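Local coordinates for ribosomal-protein-alanine acetyltransferase (Escherichia coli O157:H7, PDB 5ISV) that probably transfers the acetyl group of acetyl-CoA to the N-terminal alanine of ribosomal protein bS18, as a GNAT-fold enzyme of the RimI subfamily, at residues A[1-7]-A[42-48]; A[12-16]-A[28-33]; A[52-56]-A[68-72]. All coordinates share one frame; numbering follows the deposited sequence.

Contact 1. Residues A[1-7]-A[42-48]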
loop_
_atom_site.group_PDB
_atom_site.type_symbol
_atom_site.label_atom_id
_atom_site.label_comp_id
_atom_site.label_asym_id
_atom_site.label_seq_id
_atom_site.Cartn_x
_atom_site.Cartn_y
_atom_site.Cartn_z
ATOM N N MET A 1 -14.052 -5.489 16.404
ATOM C CA MET A 1 -13.974 -6.554 15.337
ATOM C C MET A 1 -13.504 -5.907 14.033
ATOM O O MET A 1 -14.111 -4.938 13.589
ATOM C CB MET A 1 -15.353 -7.199 15.111
ATOM C CG MET A 1 -15.365 -8.719 15.028
ATOM S SD MET A 1 -14.711 -9.371 13.481
ATOM C CE MET A 1 -15.929 -10.652 13.176
ATOM N N ASN A 2 -12.445 -6.464 13.438
ATOM C CA ASN A 2 -11.915 -6.038 12.144
ATOM C C ASN A 2 -12.076 -7.160 11.111
ATOM O O ASN A 2 -11.882 -8.349 11.428
ATOM C CB ASN A 2 -10.429 -5.668 12.248
ATOM C CG ASN A 2 -10.132 -4.558 13.276
ATOM O OD1 ASN A 2 -10.778 -3.510 13.303
ATOM N ND2 ASN A 2 -9.105 -4.773 14.099
ATOM N N THR A 3 -12.384 -6.770 9.868
ATOM C CA THR A 3 -12.535 -7.691 8.758
ATOM C C THR A 3 -11.798 -7.110 7.560
ATOM O O THR A 3 -11.985 -5.947 7.268
ATOM C CB THR A 3 -14.005 -7.819 8.392
ATOM O OG1 THR A 3 -14.700 -8.404 9.517
ATOM C CG2 THR A 3 -14.162 -8.676 7.155
ATOM N N ILE A 4 -11.042 -7.953 6.863
ATOM C CA ILE A 4 -10.306 -7.515 5.629
ATOM C C ILE A 4 -10.988 -8.192 4.452
ATOM O O ILE A 4 -11.265 -9.397 4.494
ATOM C CB ILE A 4 -8.793 -7.826 5.678
ATOM C CG1 ILE A 4 -8.128 -7.075 6.841
ATOM C CG2 ILE A 4 -8.135 -7.420 4.340
ATOM C CD1 ILE A 4 -6.675 -7.435 7.122
ATOM N N SER A 5 -11.282 -7.410 3.411
ATOM C CA SER A 5 -11.922 -7.963 2.230
ATOM C C SER A 5 -11.487 -7.167 0.999
ATOM O O SER A 5 -10.864 -6.126 1.128
ATOM C CB SER A 5 -13.454 -7.913 2.344
ATOM O OG SER A 5 -13.933 -6.577 2.538
ATOM N N SER A 6 -11.875 -7.656 -0.172
ATOM C CA SER A 6 -11.650 -6.919 -1.416
ATOM C C SER A 6 -12.318 -5.535 -1.369
ATOM O O SER A 6 -13.423 -5.380 -0.838
ATOM C CB SER A 6 -12.149 -7.722 -2.617
ATOM O OG SER A 6 -12.024 -6.968 -3.799
ATOM N N LEU A 7 -11.636 -4.527 -1.906
ATOM C CA LEU A 7 -12.194 -3.215 -2.076
ATOM C C LEU A 7 -12.842 -3.236 -3.475
ATOM O O LEU A 7 -12.120 -3.291 -4.513
ATOM C CB LEU A 7 -11.109 -2.120 -1.959
ATOM C CG LEU A 7 -11.560 -0.662 -2.150
ATOM C CD1 LEU A 7 -12.181 -0.106 -0.886
ATOM C CD2 LEU A 7 -10.436 0.252 -2.615
ATOM N N ASN A 42 -6.884 -4.722 -4.668
ATOM C CA ASN A 42 -7.169 -3.684 -3.688
ATOM C C ASN A 42 -7.932 -4.297 -2.501
ATOM O O ASN A 42 -8.805 -5.124 -2.688
ATOM C CB ASN A 42 -8.057 -2.611 -4.344
ATOM C CG ASN A 42 -7.312 -1.856 -5.443
ATOM O OD1 ASN A 42 -6.089 -1.891 -5.476
ATOM N ND2 ASN A 42 -8.022 -1.165 -6.309
ATOM N N PHE A 43 -7.619 -3.803 -1.322
ATOM C CA PHE A 43 -8.194 -4.345 -0.039
ATOM C C PHE A 43 -8.692 -3.207 0.826
ATOM O O PHE A 43 -8.195 -2.084 0.794
ATOM C CB PHE A 43 -7.123 -5.146 0.734
ATOM C CG PHE A 43 -6.741 -6.439 0.075
ATOM C CD1 PHE A 43 -7.658 -7.499 -0.019
ATOM C CD2 PHE A 43 -5.460 -6.598 -0.488
ATOM C CE1 PHE A 43 -7.332 -8.684 -0.620
ATOM C CE2 PHE A 43 -5.134 -7.779 -1.112
ATOM C CZ PHE A 43 -6.053 -8.813 -1.193
ATOM N N GLN A 44 -9.667 -3.569 1.698
ATOM C CA GLN A 44 -10.194 -2.651 2.709
ATOM C C GLN A 44 -10.236 -3.396 4.039
ATOM O O GLN A 44 -10.283 -4.631 4.049
ATOM C CB GLN A 44 -11.604 -2.212 2.332
ATOM C CG GLN A 44 -12.602 -3.378 2.202
ATOM C CD GLN A 44 -14.040 -2.941 2.060
ATOM O OE1 GLN A 44 -14.497 -2.075 2.788
ATOM N NE2 GLN A 44 -14.752 -3.522 1.108
ATOM N N LEU A 45 -10.072 -2.624 5.102
ATOM C CA LEU A 45 -10.247 -3.177 6.470
ATOM C C LEU A 45 -11.400 -2.416 7.085
ATOM O O LEU A 45 -11.448 -1.191 7.091
ATOM C CB LEU A 45 -8.965 -2.977 7.273
ATOM C CG LEU A 45 -8.960 -3.613 8.666
ATOM C CD1 LEU A 45 -7.572 -3.997 9.112
ATOM C CD2 LEU A 45 -9.616 -2.719 9.724
ATOM N N THR A 46 -12.374 -3.163 7.610
ATOM C CA THR A 46 -13.555 -2.569 8.225
ATOM C C THR A 46 -13.483 -2.918 9.727
ATOM O O THR A 46 -13.099 -4.025 10.098
ATOM C CB THR A 46 -14.826 -3.126 7.600
ATOM O OG1 THR A 46 -14.857 -4.535 7.781
ATOM C CG2 THR A 46 -15.007 -2.808 6.173
ATOM N N GLN A 47 -13.767 -1.926 10.555
ATOM C CA GLN A 47 -13.859 -2.127 12.010
ATOM C C GLN A 47 -15.285 -1.784 12.395
ATOM O O GLN A 47 -15.787 -0.674 12.172
ATOM C CB GLN A 47 -12.909 -1.219 12.769
ATOM C CG GLN A 47 -13.022 -1.466 14.268
ATOM C CD GLN A 47 -12.003 -0.695 15.053
ATOM O OE1 GLN A 47 -12.344 0.274 15.747
ATOM N NE2 GLN A 47 -10.770 -1.128 15.000
ATOM N N ASN A 48 -15.944 -2.741 13.060
ATOM C CA ASN A 48 -17.318 -2.587 13.561
ATOM C C ASN A 48 -18.236 -1.913 12.554
ATOM O O ASN A 48 -18.959 -0.943 12.848
ATOM C CB ASN A 48 -17.242 -1.887 14.894
ATOM C CG ASN A 48 -16.458 -2.716 15.926
ATOM O OD1 ASN A 48 -16.417 -3.966 15.872
ATOM N ND2 ASN A 48 -15.830 -2.028 16.854
HETATM O O HOH W 1 -13.814 -5.685 5.056
HETATM O O HOH W 2 -8.985 -7.504 -4.075
HETATM O O HOH W 3 -11.051 -1.454 -6.344
#
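Thr3 and Thr46 face each other as a hydrogen-bonded pair, each N-H given to the other's carbonyl, and Ser5 with Gln44 repeats the scheme two residues on. These exchanges join strand 2-6, outermost in the GNAT sheet of this chain, to strand 43-47 in antiparallel fashion (158°). Between them, at the non-hydrogen-bonded pairs, CA-H groups lean on the same oxygens, as Asn2 CA does on Thr46 O at 3.1 Å.

Side-chain amides add bonds of their own. Asn2 and Gln47 lie alongside one another with nearly coplanar amides, and Gln47 NE2 reaches a lone pair of Asn2 OD1 in the carbonyl plane, at 2.9 Å. Gln44 folds its CG between its own N and carbonyl carbon (chi1 59°), which carries NE2 over to strand 2-6, where it meets Ser6 O at 3.0 Å in a nearly straight bond. At the far end Asn48 OD1 takes Met1 N at 2.9 Å.

Apolar contact is more modest: Ile4 CG1 lies 3.9 Å from Leu45 CD1 on the side covered by helix 80-94, and Leu7 CD1 meets Gln44 CB at 3.9 Å.

Water completes the polar face. One molecule, 2.9 Å from Thr3 O, also bonds Ser5 OG and Thr46 OG1. The number of directional polar bonds suggests that this edge strand is held largely by them, with hydrophobic packing of Ile4 and Leu45 on the side of helix 80-94.

Contact 2. Residues A[12-16]-A[28-33]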
loop_
_atom_site.group_PDB
_atom_site.type_symbol
_atom_site.label_atom_id
_atom_site.label_comp_id
_atom_site.label_asym_id
_atom_site.label_seq_id
_atom_site.Cartn_x
_atom_site.Cartn_y
_atom_site.Cartn_z
ATOM N N LEU A 12 -15.442 2.469 -3.321
ATOM C CA LEU A 12 -14.541 3.593 -3.587
ATOM C C LEU A 12 -15.023 4.908 -2.927
ATOM O O LEU A 12 -14.215 5.629 -2.399
ATOM C CB LEU A 12 -14.194 3.744 -5.083
ATOM C CG LEU A 12 -13.377 2.584 -5.676
ATOM C CD1 LEU A 12 -13.254 2.799 -7.173
ATOM C CD2 LEU A 12 -11.984 2.479 -5.048
ATOM N N PRO A 13 -16.340 5.175 -2.853
ATOM C CA PRO A 13 -16.723 6.398 -2.115
ATOM C C PRO A 13 -16.282 6.391 -0.621
ATOM O O PRO A 13 -15.825 7.409 -0.100
ATOM C CB PRO A 13 -18.250 6.430 -2.257
ATOM C CG PRO A 13 -18.531 5.610 -3.451
ATOM C CD PRO A 13 -17.512 4.528 -3.477
ATOM N N ALA A 14 -16.423 5.254 0.057
ATOM C CA ALA A 14 -15.926 5.151 1.402
ATOM C C ALA A 14 -14.402 5.325 1.461
ATOM O O ALA A 14 -13.896 5.995 2.380
ATOM C CB ALA A 14 -16.371 3.837 2.069
ATOM N N ALA A 15 -13.668 4.801 0.468
ATOM C CA ALA A 15 -12.214 4.961 0.487
ATOM C C ALA A 15 -11.852 6.425 0.282
ATOM O O ALA A 15 -10.950 6.930 0.956
ATOM C CB ALA A 15 -11.522 4.050 -0.504
ATOM N N TYR A 16 -12.522 7.092 -0.675
ATOM C CA TYR A 16 -12.322 8.537 -0.894
ATOM C C TYR A 16 -12.540 9.399 0.367
ATOM O O TYR A 16 -11.788 10.315 0.660
ATOM C CB TYR A 16 -13.220 9.030 -2.066
ATOM C CG TYR A 16 -13.165 10.520 -2.297
ATOM C CD1 TYR A 16 -12.175 11.051 -3.084
ATOM C CD2 TYR A 16 -14.096 11.411 -1.712
ATOM C CE1 TYR A 16 -12.087 12.411 -3.322
ATOM C CE2 TYR A 16 -14.016 12.791 -1.933
ATOM C CZ TYR A 16 -12.996 13.292 -2.748
ATOM O OH TYR A 16 -12.884 14.649 -3.000
ATOM N N SER A 28 -7.767 12.663 -5.897
ATOM C CA SER A 28 -9.078 13.029 -6.457
ATOM C C SER A 28 -9.924 11.804 -6.750
ATOM O O SER A 28 -9.407 10.695 -6.805
ATOM C CB SER A 28 -8.908 13.799 -7.741
ATOM O OG SER A 28 -8.521 12.911 -8.782
ATOM N N GLU A 29 -11.232 12.014 -6.945
ATOM C CA GLU A 29 -12.141 10.906 -7.200
ATOM C C GLU A 29 -11.784 10.209 -8.488
ATOM O O GLU A 29 -11.856 8.978 -8.564
ATOM C CB GLU A 29 -13.610 11.371 -7.312
ATOM C CG GLU A 29 -14.343 11.502 -6.023
ATOM C CD GLU A 29 -15.789 11.979 -6.204
ATOM O OE1 GLU A 29 -16.353 11.979 -7.341
ATOM O OE2 GLU A 29 -16.384 12.348 -5.178
ATOM N N LYS A 30 -11.352 10.992 -9.494
ATOM C CA LYS A 30 -10.920 10.452 -10.776
ATOM C C LYS A 30 -9.667 9.597 -10.634
ATOM O O LYS A 30 -9.552 8.560 -11.311
ATOM C CB LYS A 30 -10.685 11.588 -11.771
ATOM C CG LYS A 30 -11.954 12.115 -12.414
ATOM C CD LYS A 30 -11.688 12.654 -13.828
ATOM C CE LYS A 30 -10.701 13.822 -13.850
ATOM N NZ LYS A 30 -9.963 13.967 -15.146
ATOM N N THR A 31 -8.746 9.977 -9.756
ATOM C CA THR A 31 -7.572 9.113 -9.489
ATOM C C THR A 31 -7.976 7.776 -8.894
ATOM O O THR A 31 -7.496 6.724 -9.306
ATOM C CB THR A 31 -6.525 9.749 -8.541
ATOM O OG1 THR A 31 -6.044 10.951 -9.130
ATOM C CG2 THR A 31 -5.316 8.844 -8.378
ATOM N N PHE A 32 -8.897 7.811 -7.909
ATOM C CA PHE A 32 -9.394 6.535 -7.387
ATOM C C PHE A 32 -10.029 5.650 -8.427
ATOM O O PHE A 32 -9.760 4.466 -8.478
ATOM C CB PHE A 32 -10.421 6.717 -6.261
ATOM C CG PHE A 32 -9.837 6.800 -4.853
ATOM C CD1 PHE A 32 -9.398 5.690 -4.166
ATOM C CD2 PHE A 32 -9.727 8.033 -4.259
ATOM C CE1 PHE A 32 -8.901 5.796 -2.869
ATOM C CE2 PHE A 32 -9.259 8.159 -2.961
ATOM C CZ PHE A 32 -8.801 7.029 -2.293
ATOM N N ALA A 33 -10.925 6.212 -9.228
ATOM C CA ALA A 33 -11.529 5.474 -10.348
ATOM C C ALA A 33 -10.521 4.914 -11.372
ATOM O O ALA A 33 -10.778 3.917 -12.060
ATOM C CB ALA A 33 -12.492 6.385 -11.082
#
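Leu12 opens the contact by laying its two methyl ends against Phe32: CD2 is 4.2 Å from Phe32 CD1, while CD1 approaches the backbone at Phe32 O, 4.1 Å away. One turn on, Ala15 offers a methyl and a carbonyl to the same ring. Its CB touches Phe32 CE1 at 3.9 Å, and Ala15 O is 3.9 Å from Phe32 CZ, approaching the ring obliquely.

The two helices, 12-22 and 29-34, belong to the helical connection between the first two strands of the GNAT fold. Their short segments run at 132° to each other with axes 10.4 Å apart, a spacing bridged by large side chains from both helices. Phe32 is the central one, held from beyond the pair by edge-to-face contacts with Trp27 and Phe54.

Tyr16 then finishes the segment. The backbone around it packs on Phe32, with Tyr16 N over a face of that ring and Tyr16 CA 3.7 Å from Phe32 CE2. Its own side chain leaves with CG opposite the backbone N (chi1 176°), which swings the phenol across to the start of helix 29-34. There Glu29 CG sits over one face in a CH-pi contact, 3.8 Å from the Tyr16 ring centroid, and the carboxylate stands nearly upright to the ring at 81°. Phe32 CD2 meets the edge of the tyrosine, and Ser28 caps the helix beside it, its OG accepting Thr31 N at 3.1 Å.

Contact 3. Residues A[52-56]-A[68-72]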
loop_
_atom_site.group_PDB
_atom_site.type_symbol
_atom_site.label_atom_id
_atom_site.label_comp_id
_atom_site.label_asym_id
_atom_site.label_seq_id
_atom_site.Cartn_x
_atom_site.Cartn_y
_atom_site.Cartn_z
ATOM N N ALA A 52 -12.254 1.358 7.785
ATOM C CA ALA A 52 -11.252 2.024 8.585
ATOM C C ALA A 52 -9.912 2.278 7.858
ATOM O O ALA A 52 -9.166 3.183 8.222
ATOM C CB ALA A 52 -11.028 1.228 9.858
ATOM N N ALA A 53 -9.622 1.466 6.849
ATOM C CA ALA A 53 -8.367 1.614 6.078
ATOM C C ALA A 53 -8.549 0.963 4.710
ATOM O O ALA A 53 -9.403 0.116 4.508
ATOM C CB ALA A 53 -7.220 0.981 6.849
ATOM N N PHE A 54 -7.697 1.379 3.757
ATOM C CA PHE A 54 -7.680 0.720 2.448
ATOM C C PHE A 54 -6.238 0.731 1.900
ATOM O O PHE A 54 -5.431 1.516 2.355
ATOM C CB PHE A 54 -8.586 1.458 1.428
ATOM C CG PHE A 54 -8.133 2.846 1.107
ATOM C CD1 PHE A 54 -7.138 3.063 0.129
ATOM C CD2 PHE A 54 -8.622 3.949 1.763
ATOM C CE1 PHE A 54 -6.694 4.318 -0.102
ATOM C CE2 PHE A 54 -8.184 5.215 1.504
ATOM C CZ PHE A 54 -7.202 5.406 0.553
ATOM N N ALA A 55 -6.025 -0.200 0.972
ATOM C CA ALA A 55 -4.708 -0.296 0.273
ATOM C C ALA A 55 -4.994 -0.584 -1.188
ATOM O O ALA A 55 -5.681 -1.509 -1.543
ATOM C CB ALA A 55 -3.877 -1.386 0.877
ATOM N N ILE A 56 -4.347 0.215 -2.048
ATOM C CA ILE A 56 -4.524 0.138 -3.525
ATOM C C ILE A 56 -3.185 -0.354 -4.094
ATOM O O ILE A 56 -2.158 0.329 -3.947
ATOM C CB ILE A 56 -4.843 1.518 -4.068
ATOM C CG1 ILE A 56 -5.981 2.238 -3.403
ATOM C CG2 ILE A 56 -5.047 1.479 -5.600
ATOM C CD1 ILE A 56 -7.286 1.532 -3.505
ATOM N N ASN A 68 -1.302 3.445 -2.984
ATOM C CA ASN A 68 -1.798 4.272 -1.911
ATOM C C ASN A 68 -2.261 3.370 -0.772
ATOM O O ASN A 68 -2.724 2.293 -1.021
ATOM C CB ASN A 68 -2.989 5.104 -2.395
ATOM C CG ASN A 68 -3.298 6.287 -1.487
ATOM O OD1 ASN A 68 -2.569 6.590 -0.560
ATOM N ND2 ASN A 68 -4.412 6.950 -1.751
ATOM N N ILE A 69 -2.084 3.892 0.439
ATOM C CA ILE A 69 -2.654 3.239 1.634
ATOM C C ILE A 69 -3.004 4.360 2.568
ATOM O O ILE A 69 -2.338 5.362 2.637
ATOM C CB ILE A 69 -1.644 2.248 2.255
ATOM C CG1 ILE A 69 -2.258 1.443 3.434
ATOM C CG2 ILE A 69 -0.345 2.966 2.663
ATOM C CD1 ILE A 69 -1.424 0.244 3.867
ATOM N N ALA A 70 -4.114 4.171 3.313
ATOM C CA ALA A 70 -4.542 5.161 4.317
ATOM C C ALA A 70 -5.302 4.468 5.412
ATOM O O ALA A 70 -5.984 3.466 5.183
ATOM C CB ALA A 70 -5.419 6.276 3.732
ATOM N N VAL A 71 -5.144 5.043 6.594
ATOM C CA VAL A 71 -5.973 4.670 7.769
ATOM C C VAL A 71 -6.723 5.910 8.226
ATOM O O VAL A 71 -6.137 6.974 8.393
ATOM C CB VAL A 71 -5.127 4.062 8.918
ATOM C CG1 VAL A 71 -5.978 3.861 10.172
ATOM C CG2 VAL A 71 -4.556 2.706 8.524
ATOM N N ASP A 72 -8.027 5.755 8.469
ATOM C CA ASP A 72 -8.832 6.866 8.925
ATOM C C ASP A 72 -8.285 7.385 10.270
ATOM O O ASP A 72 -7.906 6.572 11.111
ATOM C CB ASP A 72 -10.280 6.406 9.079
ATOM C CG ASP A 72 -11.188 7.523 9.426
ATOM O OD1 ASP A 72 -11.201 7.976 10.597
ATOM O OD2 ASP A 72 -11.830 8.016 8.479
#
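Phe54 lays its ring across the neighbouring strand, one face over Ala70 and an edge toward Asn68. Its CG occupies the place between backbone N and carbonyl carbon (chi1 64°), which brings the ring back over the sheet, with Ala70 N above its centre and Ala70 CB 3.7 Å from Phe54 CE2. Asn68 approaches obliquely, its amide plane 82° from that of the ring, with ND2 lying in the ring plane at the edge, 3.9 Å from Phe54 CE1. That same ND2 is hydrogen-bonded to Glu19 on helix 12-22, which anchors the amide.

On the other side of the sheet two alanines of strand 50-60 lie against branched side chains of strand 63-71. Ala53 CB meets Val71 CG2 in the conformer described here, and Ala55 CB faces Ile69 CG1 at 4.1 Å; Leu84 of helix 80-94 packs against both alanines.

Between these two layers of side chains the strands of the hairpin run almost exactly antiparallel. Phe54 and Ala70 exchange two backbone bonds of 3.1 Å, from Phe54 N to Ala70 O and from Ala70 N to Phe54 O, and Ile56 N reaches Asn68 O at 2.8 Å; the return bond from Asn68 N is weak. Asp72 N closes the far end on Ala52 O, while Asp72 OD2 forms a salt bridge with Arg21. On its other edge strand 50-60 sets Ala52 and Ala53 against the single Leu45, a classic beta bulge.

Ile69, Ala70 and Val71 form the predicted acetyl-CoA-binding stretch. Ala70 is bonded through its backbone N and O, whereas Ile69 and Val71 add apolar side-chain packing, consistent with a firmly positioned cofactor-binding strand.

Overall arrangement
The three contacts illustrate how chemistry can vary with position in a fold. Contacts 1 and 3 belong to one sheet and meet directly where strand 43-47 adjoins strand 50-60, linked by Leu45 O with Ala52 N and by Phe43 O with Ala55 N. Contact 3 is buried near the centre of the chain and pairs backbone bonds with largely apolar packing; contact 1, at the sheet edge, adds side-chain amides and water. Contact 2 is partly buried and relies on aromatic and aliphatic packing between helices. It rests on both others: Leu12 touches Leu7 of contact 1, and contact 2 also packs on the Phe54 face of contact 3, tying the helical layer to the strand beside the predicted cofactor site.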